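Local coordinates for protein colicin-B (Escherichia coli, PDB 1RH1) that forms channels in the cytoplasmic membrane of E. coli and closely related bacteria, depolarising it and dissipating cellular energy, at residues A[161-172]-A[183-194]; A[109-119]-A[253-261]. All coordinates share one frame; numbering follows the deposited sequence.

Interaction 1 (A[161-172]-A[183-194]); sequences AGNNVPVKYRLT and AIIGGIPMTVPV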
loop_
_atom_site.group_PDB
_atom_site.type_symbol
_atom_site.label_atom_id
_atom_site.label_comp_id
_atom_site.label_asym_id
_atom_site.label_seq_id
_atom_site.Cartn_x
_atom_site.Cartn_y
_atom_site.Cartn_z
ATOM N N ALA A 161 9.694 23.955 -8.263
ATOM C CA ALA A 161 10.543 23.020 -7.528
ATOM C C ALA A 161 10.165 22.837 -6.069
ATOM O O ALA A 161 9.563 23.691 -5.430
ATOM C CB ALA A 161 11.973 23.458 -7.572
ATOM N N GLY A 162 10.422 21.646 -5.562
ATOM C CA GLY A 162 9.995 21.320 -4.219
ATOM C C GLY A 162 8.544 20.877 -4.202
ATOM O O GLY A 162 7.829 21.122 -3.237
ATOM N N ASN A 163 8.085 20.265 -5.291
ATOM C CA ASN A 163 6.771 19.668 -5.381
ATOM C C ASN A 163 6.875 18.460 -6.282
ATOM O O ASN A 163 7.752 18.358 -7.147
ATOM C CB ASN A 163 5.749 20.609 -5.984
ATOM C CG ASN A 163 5.340 21.740 -5.058
ATOM O OD1 ASN A 163 4.388 21.643 -4.281
ATOM N ND2 ASN A 163 6.091 22.842 -5.125
ATOM N N ASN A 164 5.962 17.521 -6.040
ATOM C CA ASN A 164 5.935 16.297 -6.810
ATOM C C ASN A 164 5.088 16.431 -8.055
ATOM O O ASN A 164 3.987 16.981 -8.022
ATOM C CB ASN A 164 5.395 15.166 -5.962
ATOM C CG ASN A 164 6.244 14.788 -4.748
ATOM O OD1 ASN A 164 5.730 14.213 -3.792
ATOM N ND2 ASN A 164 7.541 15.058 -4.670
ATOM N N VAL A 165 5.640 15.977 -9.174
ATOM C CA VAL A 165 4.913 15.956 -10.424
ATOM C C VAL A 165 4.384 14.545 -10.699
ATOM O O VAL A 165 5.069 13.548 -10.493
ATOM C CB VAL A 165 5.869 16.470 -11.527
ATOM C CG1 VAL A 165 7.111 15.621 -11.674
ATOM C CG2 VAL A 165 5.123 16.454 -12.846
ATOM N N PRO A 166 3.133 14.402 -11.125
ATOM C CA PRO A 166 2.564 13.149 -11.601
ATOM C C PRO A 166 3.397 12.458 -12.648
ATOM O O PRO A 166 3.721 13.115 -13.621
ATOM C CB PRO A 166 1.234 13.575 -12.084
ATOM C CG PRO A 166 0.843 14.597 -11.059
ATOM C CD PRO A 166 2.096 15.405 -10.919
ATOM N N VAL A 167 3.821 11.200 -12.494
ATOM C CA VAL A 167 4.594 10.497 -13.533
ATOM C C VAL A 167 3.926 9.212 -14.021
ATOM O O VAL A 167 3.040 8.681 -13.326
ATOM C CB VAL A 167 6.038 10.110 -13.057
ATOM C CG1 VAL A 167 6.894 11.343 -12.911
ATOM C CG2 VAL A 167 5.990 9.406 -11.723
ATOM N N LYS A 168 4.309 8.695 -15.204
ATOM C CA LYS A 168 3.741 7.427 -15.667
ATOM C C LYS A 168 4.643 6.206 -15.650
ATOM O O LYS A 168 4.169 5.071 -15.682
ATOM C CB LYS A 168 3.201 7.508 -17.094
ATOM C CG LYS A 168 4.100 8.057 -18.149
ATOM C CD LYS A 168 3.431 7.959 -19.495
ATOM C CE LYS A 168 4.302 8.798 -20.414
ATOM N NZ LYS A 168 3.940 8.559 -21.790
ATOM N N TYR A 169 5.946 6.465 -15.642
ATOM C CA TYR A 169 7.012 5.495 -15.639
ATOM C C TYR A 169 8.035 6.062 -14.697
ATOM O O TYR A 169 8.140 7.272 -14.513
ATOM C CB TYR A 169 7.650 5.335 -17.037
ATOM C CG TYR A 169 6.727 4.545 -17.951
ATOM C CD1 TYR A 169 6.120 5.145 -19.044
ATOM C CD2 TYR A 169 6.406 3.220 -17.640
ATOM C CE1 TYR A 169 5.185 4.423 -19.807
ATOM C CE2 TYR A 169 5.477 2.494 -18.390
ATOM C CZ TYR A 169 4.859 3.100 -19.477
ATOM O OH TYR A 169 3.899 2.399 -20.195
ATOM N N ARG A 170 8.756 5.156 -14.053
ATOM C CA ARG A 170 9.858 5.490 -13.186
ATOM C C ARG A 170 10.965 4.491 -13.385
ATOM O O ARG A 170 10.750 3.339 -13.744
ATOM C CB ARG A 170 9.437 5.462 -11.744
ATOM C CG ARG A 170 8.707 6.734 -11.346
ATOM C CD ARG A 170 8.362 6.786 -9.861
ATOM N NE ARG A 170 9.556 6.853 -9.040
ATOM C CZ ARG A 170 9.750 6.117 -7.943
ATOM N NH1 ARG A 170 10.882 6.272 -7.294
ATOM N NH2 ARG A 170 8.874 5.235 -7.464
ATOM N N LEU A 171 12.189 4.945 -13.205
ATOM C CA LEU A 171 13.343 4.082 -13.280
ATOM C C LEU A 171 13.970 3.955 -11.891
ATOM O O LEU A 171 14.519 4.904 -11.349
ATOM C CB LEU A 171 14.277 4.704 -14.301
ATOM C CG LEU A 171 14.252 4.217 -15.724
ATOM C CD1 LEU A 171 12.868 4.157 -16.288
ATOM C CD2 LEU A 171 15.096 5.149 -16.509
ATOM N N THR A 172 13.837 2.805 -11.236
ATOM C CA THR A 172 14.402 2.526 -9.911
ATOM C C THR A 172 14.945 1.110 -9.839
ATOM O O THR A 172 15.212 0.530 -10.889
ATOM C CB THR A 172 13.377 2.651 -8.767
ATOM O OG1 THR A 172 12.233 1.887 -9.117
ATOM C CG2 THR A 172 13.018 4.086 -8.494
ATOM N N ALA A 183 15.128 -1.638 -12.847
ATOM C CA ALA A 183 13.880 -1.835 -13.558
ATOM C C ALA A 183 13.091 -0.605 -13.901
ATOM O O ALA A 183 13.376 0.469 -13.391
ATOM C CB ALA A 183 12.941 -2.667 -12.755
ATOM N N ILE A 184 12.064 -0.749 -14.750
ATOM C CA ILE A 184 11.146 0.336 -15.047
ATOM C C ILE A 184 9.813 0.030 -14.408
ATOM O O ILE A 184 9.160 -0.948 -14.742
ATOM C CB ILE A 184 10.994 0.519 -16.577
ATOM C CG1 ILE A 184 9.934 1.563 -16.818
ATOM C CG2 ILE A 184 10.674 -0.786 -17.272
ATOM C CD1 ILE A 184 9.666 1.771 -18.298
ATOM N N ILE A 185 9.383 0.833 -13.455
ATOM C CA ILE A 185 8.100 0.574 -12.858
ATOM C C ILE A 185 7.021 1.434 -13.459
ATOM O O ILE A 185 7.260 2.431 -14.121
ATOM C CB ILE A 185 8.184 0.781 -11.338
ATOM C CG1 ILE A 185 8.797 2.080 -10.908
ATOM C CG2 ILE A 185 9.058 -0.331 -10.833
ATOM C CD1 ILE A 185 8.866 2.292 -9.385
ATOM N N GLY A 186 5.791 1.023 -13.273
ATOM C CA GLY A 186 4.651 1.751 -13.789
ATOM C C GLY A 186 3.363 1.064 -13.404
ATOM O O GLY A 186 3.383 0.110 -12.636
ATOM N N GLY A 187 2.233 1.563 -13.897
ATOM C CA GLY A 187 0.981 0.865 -13.671
ATOM C C GLY A 187 0.014 1.494 -12.693
ATOM O O GLY A 187 -1.187 1.377 -12.907
ATOM N N ILE A 188 0.483 2.055 -11.574
ATOM C CA ILE A 188 -0.377 2.798 -10.659
ATOM C C ILE A 188 -0.015 4.283 -10.762
ATOM O O ILE A 188 0.969 4.691 -11.393
ATOM C CB ILE A 188 -0.226 2.339 -9.163
ATOM C CG1 ILE A 188 1.166 2.545 -8.581
ATOM C CG2 ILE A 188 -0.614 0.876 -9.119
ATOM C CD1 ILE A 188 1.313 2.050 -7.133
ATOM N N PRO A 189 -0.835 5.164 -10.214
ATOM C CA PRO A 189 -0.517 6.567 -10.069
ATOM C C PRO A 189 0.737 6.887 -9.257
ATOM O O PRO A 189 0.743 6.931 -8.027
ATOM C CB PRO A 189 -1.820 7.097 -9.506
ATOM C CG PRO A 189 -2.832 6.374 -10.327
ATOM C CD PRO A 189 -2.279 4.990 -10.100
ATOM N N MET A 190 1.843 7.106 -9.940
ATOM C CA MET A 190 3.060 7.435 -9.227
ATOM C C MET A 190 3.322 8.916 -9.360
ATOM O O MET A 190 2.725 9.603 -10.193
ATOM C CB MET A 190 4.230 6.625 -9.805
ATOM C CG MET A 190 4.027 5.126 -9.647
ATOM S SD MET A 190 5.325 4.110 -10.343
ATOM C CE MET A 190 5.024 4.585 -12.002
ATOM N N THR A 191 4.253 9.383 -8.521
ATOM C CA THR A 191 4.666 10.777 -8.485
ATOM C C THR A 191 6.179 10.932 -8.326
ATOM O O THR A 191 6.804 10.017 -7.804
ATOM C CB THR A 191 3.828 11.371 -7.344
ATOM O OG1 THR A 191 3.321 12.525 -7.973
ATOM C CG2 THR A 191 4.506 11.735 -6.051
ATOM N N VAL A 192 6.837 12.008 -8.768
ATOM C CA VAL A 192 8.288 12.223 -8.626
ATOM C C VAL A 192 8.630 13.658 -8.217
ATOM O O VAL A 192 8.099 14.586 -8.819
ATOM C CB VAL A 192 8.983 11.864 -9.977
ATOM C CG1 VAL A 192 10.364 12.490 -10.166
ATOM C CG2 VAL A 192 9.235 10.371 -9.962
ATOM N N PRO A 193 9.501 13.965 -7.255
ATOM C CA PRO A 193 9.910 15.334 -6.904
ATOM C C PRO A 193 10.564 16.213 -7.951
ATOM O O PRO A 193 11.519 15.772 -8.597
ATOM C CB PRO A 193 10.810 15.174 -5.715
ATOM C CG PRO A 193 11.300 13.760 -5.860
ATOM C CD PRO A 193 10.054 13.015 -6.313
ATOM N N VAL A 194 10.043 17.437 -8.147
ATOM C CA VAL A 194 10.709 18.403 -9.016
ATOM C C VAL A 194 11.803 19.128 -8.206
ATOM O O VAL A 194 11.562 19.593 -7.080
ATOM C CB VAL A 194 9.661 19.390 -9.557
ATOM C CG1 VAL A 194 10.262 20.495 -10.412
ATOM C CG2 VAL A 194 8.725 18.594 -10.432
HETATM O O HOH W 1 1.686 4.601 -14.671
#

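Interaction 2 (A[109-119]-A[253-261]); sequences GLRGGLPEPSR and NYVEAGYTM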
loop_
_atom_site.group_PDB
_atom_site.type_symbol
_atom_site.label_atom_id
_atom_site.label_comp_id
_atom_site.label_asym_id
_atom_site.label_seq_id
_atom_site.Cartn_x
_atom_site.Cartn_y
_atom_site.Cartn_z
ATOM N N GLY A 109 2.371 -6.138 -20.621
ATOM C CA GLY A 109 1.853 -6.870 -19.482
ATOM C C GLY A 109 0.750 -6.144 -18.732
ATOM O O GLY A 109 -0.075 -6.770 -18.056
ATOM N N LEU A 110 0.742 -4.816 -18.865
ATOM C CA LEU A 110 -0.208 -3.987 -18.156
ATOM C C LEU A 110 -1.596 -4.047 -18.732
ATOM O O LEU A 110 -2.553 -3.621 -18.101
ATOM C CB LEU A 110 0.261 -2.546 -18.156
ATOM C CG LEU A 110 1.406 -2.135 -17.268
ATOM C CD1 LEU A 110 1.860 -0.765 -17.676
ATOM C CD2 LEU A 110 0.981 -2.188 -15.826
ATOM N N ARG A 111 -1.704 -4.547 -19.954
ATOM C CA ARG A 111 -2.976 -4.778 -20.607
ATOM C C ARG A 111 -3.681 -6.004 -20.023
ATOM O O ARG A 111 -4.868 -6.222 -20.258
ATOM C CB ARG A 111 -2.728 -4.996 -22.065
ATOM C CG ARG A 111 -2.278 -3.800 -22.899
ATOM C CD ARG A 111 -1.615 -4.289 -24.189
ATOM N NE ARG A 111 -2.377 -5.354 -24.824
ATOM C CZ ARG A 111 -1.832 -6.484 -25.311
ATOM N NH1 ARG A 111 -0.501 -6.720 -25.263
ATOM N NH2 ARG A 111 -2.669 -7.418 -25.804
ATOM N N GLY A 112 -2.952 -6.840 -19.273
ATOM C CA GLY A 112 -3.463 -8.040 -18.629
ATOM C C GLY A 112 -3.599 -7.891 -17.113
ATOM O O GLY A 112 -3.690 -8.865 -16.358
ATOM N N GLY A 113 -3.617 -6.646 -16.646
ATOM C CA GLY A 113 -3.732 -6.319 -15.238
ATOM C C GLY A 113 -2.397 -6.335 -14.536
ATOM O O GLY A 113 -1.422 -6.952 -14.976
ATOM N N LEU A 114 -2.391 -5.622 -13.412
ATOM C CA LEU A 114 -1.229 -5.572 -12.527
ATOM C C LEU A 114 -0.942 -6.935 -11.873
ATOM O O LEU A 114 -1.896 -7.676 -11.613
ATOM C CB LEU A 114 -1.460 -4.537 -11.417
ATOM C CG LEU A 114 -1.363 -3.058 -11.720
ATOM C CD1 LEU A 114 -1.651 -2.251 -10.480
ATOM C CD2 LEU A 114 0.032 -2.746 -12.185
ATOM N N PRO A 115 0.309 -7.340 -11.573
ATOM C CA PRO A 115 0.628 -8.496 -10.729
ATOM C C PRO A 115 -0.085 -8.461 -9.366
ATOM O O PRO A 115 -0.743 -9.408 -8.902
ATOM C CB PRO A 115 2.112 -8.409 -10.660
ATOM C CG PRO A 115 2.496 -7.811 -11.974
ATOM C CD PRO A 115 1.525 -6.675 -12.009
ATOM N N GLU A 116 0.040 -7.285 -8.748
ATOM C CA GLU A 116 -0.630 -7.036 -7.499
ATOM C C GLU A 116 -1.271 -5.657 -7.587
ATOM O O GLU A 116 -0.610 -4.613 -7.676
ATOM C CB GLU A 116 0.357 -7.072 -6.374
ATOM C CG GLU A 116 -0.288 -7.246 -5.023
ATOM C CD GLU A 116 -0.940 -8.603 -4.768
ATOM O OE1 GLU A 116 -0.514 -9.638 -5.309
ATOM O OE2 GLU A 116 -1.891 -8.616 -3.984
ATOM N N PRO A 117 -2.600 -5.637 -7.582
ATOM C CA PRO A 117 -3.404 -4.439 -7.568
ATOM C C PRO A 117 -3.098 -3.519 -6.409
ATOM O O PRO A 117 -3.021 -3.918 -5.246
ATOM C CB PRO A 117 -4.808 -4.971 -7.563
ATOM C CG PRO A 117 -4.677 -6.266 -6.804
ATOM C CD PRO A 117 -3.456 -6.816 -7.505
ATOM N N SER A 118 -2.990 -2.279 -6.867
ATOM C CA SER A 118 -2.689 -1.037 -6.169
ATOM C C SER A 118 -1.205 -0.904 -5.884
ATOM O O SER A 118 -0.779 -0.171 -4.984
ATOM C CB SER A 118 -3.457 -0.930 -4.850
ATOM O OG SER A 118 -2.779 -1.598 -3.797
ATOM N N ARG A 119 -0.441 -1.653 -6.677
ATOM C CA ARG A 119 0.982 -1.693 -6.537
ATOM C C ARG A 119 1.583 -1.740 -7.914
ATOM O O ARG A 119 1.083 -2.477 -8.772
ATOM C CB ARG A 119 1.392 -2.919 -5.768
ATOM C CG ARG A 119 1.462 -2.601 -4.290
ATOM C CD ARG A 119 2.191 -3.670 -3.481
ATOM N NE ARG A 119 3.481 -3.936 -4.084
ATOM C CZ ARG A 119 4.598 -3.297 -3.761
ATOM N NH1 ARG A 119 4.659 -2.346 -2.826
ATOM N NH2 ARG A 119 5.657 -3.598 -4.485
ATOM N N ASN A 253 11.066 -9.913 -18.046
ATOM C CA ASN A 253 9.791 -10.340 -17.496
ATOM C C ASN A 253 8.906 -9.526 -16.562
ATOM O O ASN A 253 9.312 -8.979 -15.550
ATOM C CB ASN A 253 10.069 -11.698 -16.874
ATOM C CG ASN A 253 10.789 -12.706 -17.783
ATOM O OD1 ASN A 253 10.997 -12.506 -18.981
ATOM N ND2 ASN A 253 11.226 -13.842 -17.239
ATOM N N TYR A 254 7.626 -9.480 -16.862
ATOM C CA TYR A 254 6.647 -8.745 -16.091
ATOM C C TYR A 254 6.412 -9.298 -14.687
ATOM O O TYR A 254 5.732 -10.297 -14.407
ATOM C CB TYR A 254 5.373 -8.740 -16.918
ATOM C CG TYR A 254 4.218 -7.883 -16.430
ATOM C CD1 TYR A 254 4.298 -6.496 -16.435
ATOM C CD2 TYR A 254 3.063 -8.511 -16.025
ATOM C CE1 TYR A 254 3.202 -5.742 -16.036
ATOM C CE2 TYR A 254 1.968 -7.764 -15.624
ATOM C CZ TYR A 254 2.039 -6.384 -15.632
ATOM O OH TYR A 254 0.929 -5.653 -15.252
ATOM N N VAL A 255 7.038 -8.592 -13.766
ATOM C CA VAL A 255 6.934 -8.952 -12.365
ATOM C C VAL A 255 6.280 -7.861 -11.523
ATOM O O VAL A 255 5.933 -6.787 -12.004
ATOM C CB VAL A 255 8.352 -9.273 -11.789
ATOM C CG1 VAL A 255 8.897 -10.481 -12.515
ATOM C CG2 VAL A 255 9.308 -8.089 -11.921
ATOM N N GLU A 256 6.091 -8.153 -10.244
ATOM C CA GLU A 256 5.625 -7.176 -9.293
ATOM C C GLU A 256 6.829 -6.383 -8.822
ATOM O O GLU A 256 7.927 -6.936 -8.682
ATOM C CB GLU A 256 4.990 -7.878 -8.126
ATOM C CG GLU A 256 4.576 -6.920 -7.029
ATOM C CD GLU A 256 3.876 -7.545 -5.842
ATOM O OE1 GLU A 256 3.328 -6.781 -5.065
ATOM O OE2 GLU A 256 3.871 -8.761 -5.664
ATOM N N ALA A 257 6.613 -5.091 -8.551
ATOM C CA ALA A 257 7.676 -4.222 -8.069
ATOM C C ALA A 257 8.034 -4.493 -6.617
ATOM O O ALA A 257 7.286 -5.185 -5.915
ATOM C CB ALA A 257 7.275 -2.763 -8.177
ATOM N N GLY A 258 9.184 -3.933 -6.193
ATOM C CA GLY A 258 9.688 -4.109 -4.853
ATOM C C GLY A 258 8.832 -3.470 -3.778
ATOM O O GLY A 258 7.974 -2.637 -4.023
ATOM N N TYR A 259 9.076 -3.891 -2.545
ATOM C CA TYR A 259 8.406 -3.354 -1.381
ATOM C C TYR A 259 9.270 -2.423 -0.527
ATOM O O TYR A 259 8.714 -1.712 0.318
ATOM C CB TYR A 259 7.916 -4.489 -0.527
ATOM C CG TYR A 259 6.758 -5.243 -1.124
ATOM C CD1 TYR A 259 5.482 -5.020 -0.607
ATOM C CD2 TYR A 259 6.971 -6.188 -2.132
ATOM C CE1 TYR A 259 4.404 -5.756 -1.083
ATOM C CE2 TYR A 259 5.890 -6.931 -2.620
ATOM C CZ TYR A 259 4.617 -6.710 -2.078
ATOM O OH TYR A 259 3.564 -7.504 -2.473
ATOM N N THR A 260 10.604 -2.390 -0.678
ATOM C CA THR A 260 11.444 -1.470 0.092
ATOM C C THR A 260 12.267 -0.489 -0.744
ATOM O O THR A 260 12.865 -0.899 -1.736
ATOM C CB THR A 260 12.454 -2.211 1.014
ATOM O OG1 THR A 260 13.092 -3.143 0.164
ATOM C CG2 THR A 260 11.877 -2.959 2.186
ATOM N N MET A 261 12.310 0.808 -0.408
ATOM C CA MET A 261 13.214 1.723 -1.087
ATOM C C MET A 261 14.410 1.972 -0.199
ATOM O O MET A 261 14.245 2.353 0.958
ATOM C CB MET A 261 12.562 3.082 -1.414
ATOM C CG MET A 261 11.331 3.566 -0.628
ATOM S SD MET A 261 10.490 5.015 -1.349
ATOM C CE MET A 261 9.919 4.305 -2.883
#

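Interaction 1 (A[161-172]-A[183-194])
Two antiparallel strand pairs are built from one continuous excursion of the chain: 169-172 runs against 183-186 in a beta hairpin, and beyond a corner at K168 on one side and G187-I188 on the other, 163-167 pairs with 189-194 in a second sheet. The two pairs run at 145° and 140° between their N-to-C directions. Hydrogen-bonded pairs R170-I185 and T172-A183 hold the hairpin; V165-V192 holds the second pair, its V165 N to V192 O bond measuring 2.8 Å. At the corner a water donates to K168 O and accepts from G187 N. G187 has a positive phi, which glycine tolerates readily.

V165, V167, V192 and V194 are beta-branched, which suits their strands. V167 sets CG1 against V192 CB at 3.6 Å, the two side chains crossing at about a right angle. V165 meets V194 in the same manner through CG1 and CG2. R170 and I185 lie side by side, and the bend at chi3 (66°) turns the guanidinium beside I185 CD1 and V192 CG2; NE and NH2 form salt bridges with D267 and D17, which probably balance its charge. On the other face of the hairpin, I184 CD1 reaches Y169 CD2 at 3.6 Å. T191 adds a weak hydrogen bond from OG1 to V165 O, 3.2 Å long, while its CG2 lies 3.5 Å from N164 CB.

Interaction 2 (A[109-119]-A[253-261])
R119 and Y259 form a cation-pi stack: the guanidinium lies flat on the ring, planes 4° apart, with CZ 3.6 Å from the ring centroid and almost on its normal. With one face against the tyrosine, the guanidinium spends its edge on oxygens. NH2 gives a nearly straight hydrogen bond to G258 O (2.6 Å, 173° at the hydrogen) and a weak one to A257 O, while NE makes a salt bridge of 3.0 Å with E256 OE1, met on the anti side of the carboxylate. The bend of R119 at chi3 lays the guanidinium over the Y259 ring with NE toward E256, whose extended chain carries OE1 out to NE.

At the other end of the contact Y254 fits against the end of helix 99-110. G109 CA sits over the ring centre, 3.7 Å from the centroid, in a CH-pi contact; glycine suits this place because a beta carbon would run into the ring. CG of Y254 is anti to the backbone N (chi1 -172°), an extension that carries OH to G113 O, 2.7 Å away, where it donates a hydrogen bond from above the carbonyl plane. P115 crosses the tyrosine at about a right angle, CG in an off-centre CH-pi contact, and places CB 3.9 Å from E256 CB.

The loop from helix 99-110 to strand 121-128, shaped by type I (L110-G113) and type II (E116-R119) turns, thus meets strand 252-256 of an antiparallel sheet. Outside it, helix 291-340 lends F308 to R119 and A304 to Y259, and K312 pairs with E116.

E116 OE1 and E256 OE2 approach to 4.5 Å, and their repulsion would probably be offset by R119 on E256 and K312 on E116.

Overall arrangement
Interaction 1 is nested in sequence within the long loop closed by interaction 2, and their centres lie about 15 Å apart. They touch directly at the corner of 183-194: I188 CG2 packs 3.5 Å from R119 N and 3.6 Å from L114 CD1, while G187 CA lies 3.7 Å from L110 CD2. Strand 121-128 also joins them, pairing with both 179-186 and 252-256. The TonB box, residues 17-24, is a further common neighbour: D17 bridges to R170 of interaction 1, and V20 bonds through its backbone to Y259 and M261 of interaction 2. Both contacts thus frame the segment that carries this motif.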